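Local coordinates for regulator of G-protein signalling 3 isoform 1 (PDB 2F5Y) that is a regulator of G-protein signalling whose PDZ domain, the part described here, probably binds the C-terminal tails of partner proteins, at residues G17-C22 with R27-D32; N52-E57 with A65-S70. All coordinates share one frame; numbering follows the deposited sequence. Where two conformers were deposited one is given.

Contact 1. Residues G17-C22 with R27-D32; sequences GFTICC and RVQAVD
T19 O is gripped twice from the facing strand: Q29 N donates to it at 2.7 Å, and A30 N adds a weak bond at 3.5 Å. Two successive residues set against one make a classic beta bulge in this antiparallel hairpin. The Q29 donor stands above the T19 carbonyl plane, with its N-H bent to 147°, whereas T19 N gives a much straighter bond to A30 O. Past the bulge C21 and R27 form a regular hydrogen-bonded pair, R27 N reaching C21 O at 2.8 Å. At the other end G17 O takes D32 N at 2.8 Å and a proton from a water that also donates to D32 O.

On the face bearing T19 and C21, the T19 and Q29 side chains run alongside each other, T19 CG2 lying 3.3 Å from Q29 CB. C21 SG, held between its backbone N and carbonyl carbon (chi1 58°), presses on Q29 CG at 3.3 Å. F18 and V31 share the reverse face, F18 CB 4.0 Å from V31 CG2. There F18 also packs on A37 of helix 36-40 and L77 of strand 74-81, while I20 leans on C61 of helix 61-69.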
ATOM      1  N   GLY A  17      -2.203  -4.592   7.490  1.00 43.79           N
ATOM      2  CA  GLY A  17      -2.158  -5.997   7.065  1.00 42.71           C
ATOM      3  C   GLY A  17      -1.473  -6.295   5.740  1.00 42.59           C
ATOM      4  O   GLY A  17      -1.925  -7.158   4.980  1.00 39.13           O
ATOM      5  N   PHE A  18      -0.390  -5.584   5.451  1.00 46.63           N
ATOM      6  CA  PHE A  18       0.433  -5.891   4.279  1.00 47.19           C
ATOM      7  C   PHE A  18       1.893  -5.509   4.457  1.00 49.70           C
ATOM      8  O   PHE A  18       2.235  -4.695   5.319  1.00 48.39           O
ATOM      9  CB  PHE A  18      -0.125  -5.238   3.012  1.00 47.26           C
ATOM     10  CG  PHE A  18       0.059  -3.740   2.945  1.00 45.87           C
ATOM     11  CD1 PHE A  18      -0.850  -2.884   3.556  1.00 46.98           C
ATOM     12  CD2 PHE A  18       1.120  -3.184   2.233  1.00 47.15           C
ATOM     13  CE1 PHE A  18      -0.687  -1.513   3.479  1.00 51.84           C
ATOM     14  CE2 PHE A  18       1.287  -1.798   2.166  1.00 48.73           C
ATOM     15  CZ  PHE A  18       0.377  -0.974   2.771  1.00 46.38           C
ATOM     16  N   THR A  19       2.724  -6.093   3.598  1.00 48.73           N
ATOM     17  CA  THR A  19       4.169  -5.913   3.611  1.00 49.44           C
ATOM     18  C   THR A  19       4.634  -5.298   2.301  1.00 44.66           C
ATOM     19  O   THR A  19       4.023  -5.515   1.254  1.00 46.64           O
ATOM     20  CB  THR A  19       4.895  -7.274   3.819  1.00 46.03           C
ATOM     21  OG1 THR A  19       4.790  -7.656   5.199  1.00 47.04           O
ATOM     22  CG2 THR A  19       6.359  -7.153   3.481  1.00 66.46           C
ATOM     23  N   ILE A  20       5.714  -4.526   2.363  1.00 46.30           N
ATOM     24  CA  ILE A  20       6.311  -3.913   1.167  1.00 48.48           C
ATOM     25  C   ILE A  20       7.797  -4.294   0.987  1.00 46.74           C
ATOM     26  O   ILE A  20       8.438  -4.818   1.892  1.00 50.42           O
ATOM     27  CB  ILE A  20       6.141  -2.390   1.180  1.00 48.07           C
ATOM     28  CG1 ILE A  20       6.625  -1.802   2.507  1.00 56.35           C
ATOM     29  CG2 ILE A  20       4.683  -2.039   0.953  1.00 47.51           C
ATOM     30  CD1 ILE A  20       6.857  -0.309   2.485  1.00 52.05           C
ATOM     31  N   CYS A  21       8.310  -4.038  -0.206  1.00 46.74           N
ATOM     32  CA  CYS A  21       9.713  -4.265  -0.554  1.00 49.20           C
ATOM     33  C   CYS A  21      10.092  -3.325  -1.688  1.00 47.16           C
ATOM     34  O   CYS A  21       9.211  -2.758  -2.343  1.00 48.21           O
ATOM     35  CB  CYS A  21       9.967  -5.718  -0.993  1.00 49.66           C
ATOM     36  SG  CYS A  21       8.963  -6.285  -2.446  1.00 58.43           S
ATOM     37  N   CYS A  22      11.399  -3.161  -1.894  1.00 44.73           N
ATOM     38  CA  CYS A  22      11.986  -2.312  -2.950  1.00 46.56           C
ATOM     39  C   CYS A  22      11.855  -0.819  -2.697  1.00 44.52           C
ATOM     40  O   CYS A  22      11.008  -0.393  -1.931  1.00 39.96           O
ATOM     41  CB  CYS A  22      11.423  -2.634  -4.352  1.00 46.86           C
ATOM     42  SG  CYS A  22      11.965  -4.207  -5.030  1.00 61.45           S
ATOM     43  N   ARG A  27       7.032  -1.806  -3.784  1.00 43.22           N
ATOM     44  CA  ARG A  27       6.094  -2.848  -4.240  1.00 47.95           C
ATOM     45  C   ARG A  27       5.476  -3.553  -3.040  1.00 44.89           C
ATOM     46  O   ARG A  27       6.085  -3.642  -1.975  1.00 44.62           O
ATOM     47  CB  ARG A  27       6.818  -3.870  -5.120  1.00 44.44           C
ATOM     48  CG  ARG A  27       5.880  -4.727  -5.947  1.00 55.08           C
ATOM     49  CD  ARG A  27       6.628  -5.823  -6.711  1.00 47.76           C
ATOM     50  NE  ARG A  27       6.844  -7.002  -5.882  1.00 48.98           N
ATOM     51  CZ  ARG A  27       7.689  -7.987  -6.163  1.00 49.37           C
ATOM     52  NH1 ARG A  27       8.413  -7.950  -7.270  1.00 38.29           N
ATOM     53  NH2 ARG A  27       7.810  -9.016  -5.331  1.00 52.10           N
ATOM     54  N   VAL A  28       4.263  -4.054  -3.204  1.00 51.35           N
ATOM     55  CA  VAL A  28       3.620  -4.840  -2.147  1.00 47.43           C
ATOM     56  C   VAL A  28       4.202  -6.248  -2.178  1.00 47.59           C
ATOM     57  O   VAL A  28       4.163  -6.930  -3.209  1.00 46.63           O
ATOM     58  CB  VAL A  28       2.099  -4.881  -2.320  1.00 48.86           C
ATOM     59  CG1 VAL A  28       1.451  -5.696  -1.185  1.00 42.68           C
ATOM     60  CG2 VAL A  28       1.527  -3.450  -2.365  1.00 37.54           C
ATOM     61  N   GLN A  29       4.773  -6.662  -1.047  1.00 49.16           N
ATOM     62  CA  GLN A  29       5.355  -7.987  -0.911  1.00 47.47           C
ATOM     63  C   GLN A  29       4.254  -9.006  -0.742  1.00 44.14           C
ATOM     64  O   GLN A  29       4.182  -9.973  -1.474  1.00 46.14           O
ATOM     65  CB  GLN A  29       6.262  -8.084   0.319  1.00 49.86           C
ATOM     66  CG  GLN A  29       7.728  -8.097   0.061  1.00 59.11           C
ATOM     67  CD  GLN A  29       8.278  -9.349  -0.629  1.00 58.98           C
ATOM     68  OE1 GLN A  29       7.580 -10.085  -1.341  1.00 49.32           O
ATOM     69  NE2 GLN A  29       9.572  -9.569  -0.432  1.00 52.57           N
ATOM     70  N   ALA A  30       3.428  -8.783   0.269  1.00 40.53           N
ATOM     71  CA  ALA A  30       2.364  -9.701   0.627  1.00 43.69           C
ATOM     72  C   ALA A  30       1.253  -8.944   1.325  1.00 42.06           C
ATOM     73  O   ALA A  30       1.386  -7.750   1.664  1.00 42.93           O
ATOM     74  CB  ALA A  30       2.896 -10.844   1.531  1.00 39.51           C
ATOM     75  N   VAL A  31       0.161  -9.666   1.518  1.00 43.49           N
ATOM     76  CA  VAL A  31      -1.068  -9.156   2.087  1.00 46.40           C
ATOM     77  C   VAL A  31      -1.500 -10.256   3.051  1.00 48.09           C
ATOM     78  O   VAL A  31      -1.463 -11.423   2.688  1.00 41.89           O
ATOM     79  CB  VAL A  31      -2.123  -8.944   0.952  1.00 49.34           C
ATOM     80  CG1 VAL A  31      -3.520  -9.115   1.457  1.00 55.92           C
ATOM     81  CG2 VAL A  31      -1.951  -7.563   0.290  1.00 42.12           C
ATOM     82  N   ASP A  32      -1.871  -9.895   4.277  1.00 46.68           N
ATOM     83  CA  ASP A  32      -2.226 -10.886   5.287  1.00 48.15           C
ATOM     84  C   ASP A  32      -3.620 -11.422   5.014  1.00 48.14           C
ATOM     85  O   ASP A  32      -4.532 -10.662   4.694  1.00 52.14           O
ATOM     86  CB  ASP A  32      -2.185 -10.274   6.691  1.00 53.20           C
ATOM     87  CG  ASP A  32      -0.847  -9.611   7.014  1.00 57.57           C
ATOM     88  OD1 ASP A  32       0.031  -9.529   6.122  1.00 75.18           O
ATOM     89  OD2 ASP A  32      -0.677  -9.173   8.170  1.00 69.87           O
TER
HETATM   90  O   HOH W   1      -4.308  -7.898   4.768  1.00 27.14           O

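Contact 2. Residues N52-E57 with A65-S70; sequences NERPVE and AHEIRS. With SO4 (sulfate ion), chain D.
E67 of helix 61-69 meets R54 of the short strand 54-55, and their side chains cross at about a right angle. Beyond CB, E67 CG, placed by chi1, lies 3.1 Å from R54 NH1, and the bend at chi2 (55°) swings CD and its oxygens to the same nitrogen. R54 NH1 stands over the carboxylate face, 3.0 Å from E67 CD. OE2 makes the salt bridge, also 3.0 Å from R54 NH1, a charge contact at the guanidinium edge and in its plane; the carboxylate is turned 79° against that plane. OE1, 3.6 Å from R54 NH1, sits in plane at the edge of the H66 ring. R54 was modelled in two conformers, so the close approach to CG and CD is doubtful in detail. W59 touches both side chains. A leucine in place of E67 would probably leave R54 NH1 without its carboxylate mate and the guanidinium freer to turn.

H66 ND1 gives a weak bond of 2.7 Å to sulfate O4, and R69 NH2 a long, also weak one of 3.4 Å to sulfate O3; the ion is probably from the crystallisation liquor. S70 OG donates back to H66 O at 2.7 Å. Helix 61-69 is the one that flanks the peptide groove in the PDZ fold.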
ATOM      1  N   ASN A  52      -2.377   8.494  -0.183  1.00 48.58           N
ATOM      2  CA  ASN A  52      -3.239   9.650   0.115  1.00 50.20           C
ATOM      3  C   ASN A  52      -3.026  10.746  -0.942  1.00 50.62           C
ATOM      4  O   ASN A  52      -3.150  10.455  -2.127  1.00 53.36           O
ATOM      5  CB  ASN A  52      -3.041  10.092   1.582  1.00 42.39           C
ATOM      6  CG  ASN A  52      -3.436   8.975   2.575  1.00 55.54           C
ATOM      7  OD1 ASN A  52      -4.227   8.089   2.236  1.00 52.23           O
ATOM      8  ND2 ASN A  52      -2.868   9.000   3.778  1.00 45.18           N
ATOM      9  N   GLU A  53      -2.688  11.973  -0.561  1.00 51.69           N
ATOM     10  CA  GLU A  53      -2.516  13.032  -1.567  1.00 58.48           C
ATOM     11  C   GLU A  53      -1.144  13.006  -2.265  1.00 57.19           C
ATOM     12  O   GLU A  53      -0.971  13.626  -3.316  1.00 57.89           O
ATOM     13  CB  GLU A  53      -2.738  14.417  -0.931  1.00 56.07           C
ATOM     14  N   ARG A  54      -0.204  12.245  -1.708  1.00 56.74           N
ATOM     15  CA  ARG A  54       1.203  12.360  -2.080  0.50 55.40           C
ATOM     16  C   ARG A  54       1.705  11.281  -3.037  1.00 49.80           C
ATOM     17  O   ARG A  54       1.649  10.099  -2.726  1.00 47.35           O
ATOM     18  CB  ARG A  54       2.056  12.360  -0.815  0.50 56.93           C
ATOM     19  CG  ARG A  54       1.729  13.538   0.093  0.50 60.63           C
ATOM     20  CD  ARG A  54       2.865  13.865   1.034  0.50 65.01           C
ATOM     21  NE  ARG A  54       2.868  13.018   2.221  0.50 61.29           N
ATOM     22  CZ  ARG A  54       3.878  12.932   3.081  0.50 56.26           C
ATOM     23  NH1 ARG A  54       3.765  12.133   4.126  0.50 44.66           N
ATOM     24  NH2 ARG A  54       5.002  13.633   2.905  0.50 54.17           N
ATOM     25  N   PRO A  55       2.207  11.692  -4.219  1.00 48.58           N
ATOM     26  CA  PRO A  55       2.872  10.712  -5.081  1.00 50.52           C
ATOM     27  C   PRO A  55       4.168  10.190  -4.451  1.00 48.18           C
ATOM     28  O   PRO A  55       4.959  10.967  -3.907  1.00 53.27           O
ATOM     29  CB  PRO A  55       3.175  11.506  -6.352  1.00 47.95           C
ATOM     30  CG  PRO A  55       3.192  12.887  -5.937  1.00 51.92           C
ATOM     31  CD  PRO A  55       2.199  13.025  -4.845  1.00 50.85           C
ATOM     32  N   VAL A  56       4.384   8.887  -4.528  1.00 47.01           N
ATOM     33  CA  VAL A  56       5.481   8.255  -3.820  1.00 46.08           C
ATOM     34  C   VAL A  56       6.302   7.333  -4.740  1.00 48.32           C
ATOM     35  O   VAL A  56       6.888   6.347  -4.270  1.00 49.70           O
ATOM     36  CB  VAL A  56       4.920   7.474  -2.597  1.00 50.49           C
ATOM     37  CG1 VAL A  56       4.132   8.409  -1.654  1.00 46.58           C
ATOM     38  CG2 VAL A  56       4.034   6.327  -3.048  1.00 42.93           C
ATOM     39  N   GLU A  57       6.401   7.691  -6.027  1.00 48.55           N
ATOM     40  CA  GLU A  57       7.022   6.826  -7.062  1.00 52.08           C
ATOM     41  C   GLU A  57       8.418   6.302  -6.718  1.00 52.76           C
ATOM     42  O   GLU A  57       8.913   5.356  -7.320  1.00 49.37           O
ATOM     43  CB  GLU A  57       6.922   7.412  -8.462  1.00 56.23           C
ATOM     44  CG  GLU A  57       5.482   7.386  -9.012  1.00 56.42           C
ATOM     45  CD  GLU A  57       4.709   8.677  -8.746  1.00 67.07           C
ATOM     46  OE1 GLU A  57       4.942   9.336  -7.712  1.00 59.16           O
ATOM     47  OE2 GLU A  57       3.865   9.037  -9.588  1.00 68.41           O
ATOM     48  N   ALA A  65       6.925   2.931   4.592  1.00 44.69           N
ATOM     49  CA  ALA A  65       6.463   2.215   5.803  1.00 45.14           C
ATOM     50  C   ALA A  65       6.230   3.185   6.972  1.00 43.59           C
ATOM     51  O   ALA A  65       5.224   3.116   7.657  1.00 48.02           O
ATOM     52  CB  ALA A  65       7.471   1.154   6.209  1.00 38.77           C
ATOM     53  N   HIS A  66       7.181   4.081   7.185  1.00 43.12           N
ATOM     54  CA  HIS A  66       7.079   5.081   8.233  1.00 45.34           C
ATOM     55  C   HIS A  66       5.831   5.937   8.061  1.00 47.05           C
ATOM     56  O   HIS A  66       5.148   6.244   9.041  1.00 47.93           O
ATOM     57  CB  HIS A  66       8.320   5.980   8.232  1.00 43.86           C
ATOM     58  CG  HIS A  66       8.262   7.075   9.243  1.00 48.91           C
ATOM     59  ND1 HIS A  66       8.850   6.969  10.486  1.00 57.56           N
ATOM     60  CD2 HIS A  66       7.669   8.294   9.207  1.00 45.07           C
ATOM     61  CE1 HIS A  66       8.628   8.079  11.171  1.00 55.95           C
ATOM     62  NE2 HIS A  66       7.910   8.896  10.419  1.00 54.80           N
ATOM     63  N   GLU A  67       5.547   6.320   6.816  1.00 46.84           N
ATOM     64  CA  GLU A  67       4.414   7.193   6.521  1.00 48.51           C
ATOM     65  C   GLU A  67       3.083   6.456   6.648  1.00 49.05           C
ATOM     66  O   GLU A  67       2.104   6.996   7.174  1.00 48.66           O
ATOM     67  CB  GLU A  67       4.538   7.799   5.126  1.00 47.98           C
ATOM     68  CG  GLU A  67       4.041   9.227   5.059  1.00 61.72           C
ATOM     69  CD  GLU A  67       4.735  10.128   6.087  1.00 69.98           C
ATOM     70  OE1 GLU A  67       5.984  10.131   6.147  1.00 67.44           O
ATOM     71  OE2 GLU A  67       4.025  10.829   6.838  1.00 76.49           O
ATOM     72  N   ILE A  68       3.058   5.222   6.166  1.00 44.24           N
ATOM     73  CA  ILE A  68       1.887   4.379   6.289  1.00 46.37           C
ATOM     74  C   ILE A  68       1.523   4.225   7.758  1.00 44.87           C
ATOM     75  O   ILE A  68       0.383   4.445   8.125  1.00 48.95           O
ATOM     76  CB  ILE A  68       2.107   2.987   5.648  1.00 45.16           C
ATOM     77  CG1 ILE A  68       2.076   3.123   4.128  1.00 51.77           C
ATOM     78  CG2 ILE A  68       1.026   1.993   6.100  1.00 39.33           C
ATOM     79  CD1 ILE A  68       2.420   1.842   3.358  1.00 45.66           C
ATOM     80  N   ARG A  69       2.500   3.885   8.596  1.00 45.18           N
ATOM     81  CA  ARG A  69       2.238   3.667  10.013  1.00 45.32           C
ATOM     82  C   ARG A  69       1.786   4.914  10.756  0.50 42.86           C
ATOM     83  O   ARG A  69       1.249   4.809  11.846  1.00 47.08           O
ATOM     84  CB  ARG A  69       3.458   3.078  10.701  1.00 43.80           C
ATOM     85  CG  ARG A  69       3.746   1.657  10.274  1.00 52.45           C
ATOM     86  CD  ARG A  69       5.014   1.158  10.911  1.00 50.99           C
ATOM     87  NE  ARG A  69       4.892   1.111  12.367  1.00 62.14           N
ATOM     88  CZ  ARG A  69       5.910   0.939  13.206  1.00 63.24           C
ATOM     89  NH1 ARG A  69       5.681   0.924  14.504  1.00 56.52           N
ATOM     90  NH2 ARG A  69       7.153   0.776  12.757  1.00 74.44           N
ATOM     91  N   SER A  70       2.002   6.083  10.161  1.00 43.72           N
ATOM     92  CA  SER A  70       1.636   7.367  10.762  1.00 43.55           C
ATOM     93  C   SER A  70       0.288   7.904  10.319  1.00 43.98           C
ATOM     94  O   SER A  70      -0.091   8.986  10.745  1.00 49.93           O
ATOM     95  CB  SER A  70       2.693   8.419  10.411  1.00 44.24           C
ATOM     96  OG  SER A  70       3.984   7.978  10.786  1.00 52.08           O
TER
HETATM   97  S   SO4 D   2       9.146   3.007  10.288  1.00111.71           S
HETATM   98  O1  SO4 D   2       9.789   2.208  11.328  1.00107.95           O
HETATM   99  O2  SO4 D   2      10.090   3.235   9.189  1.00104.11           O
HETATM  100  O3  SO4 D   2       7.992   2.267   9.785  1.00104.52           O
HETATM  101  O4  SO4 D   2       8.714   4.286  10.854  1.00 83.91           O

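In the fold
From the N terminus, strand 3-10 leads into contact 1, where residues 17-22 and 27-32 close a hairpin whose strands are joined by residues 22-26. The chain then passes through helix 36-40 and strand 47-51 before contact 2 joins 52-57 to 65-70, closing a seven-residue excursion made of a short connection and the first turn of helix 61-69. The two contacts follow in series, neither nested nor crossed, with centres about 14 Å apart. They meet through packing: F18 CZ lies 3.5 Å from I68 CD1, and I20 CD1 lies 3.9 Å from A65 N. Helix 61-69 thus faces strand 18-21 with one side and strand 54-55 with another. Strand 18-21 and this helix are the usual walls of a PDZ peptide groove.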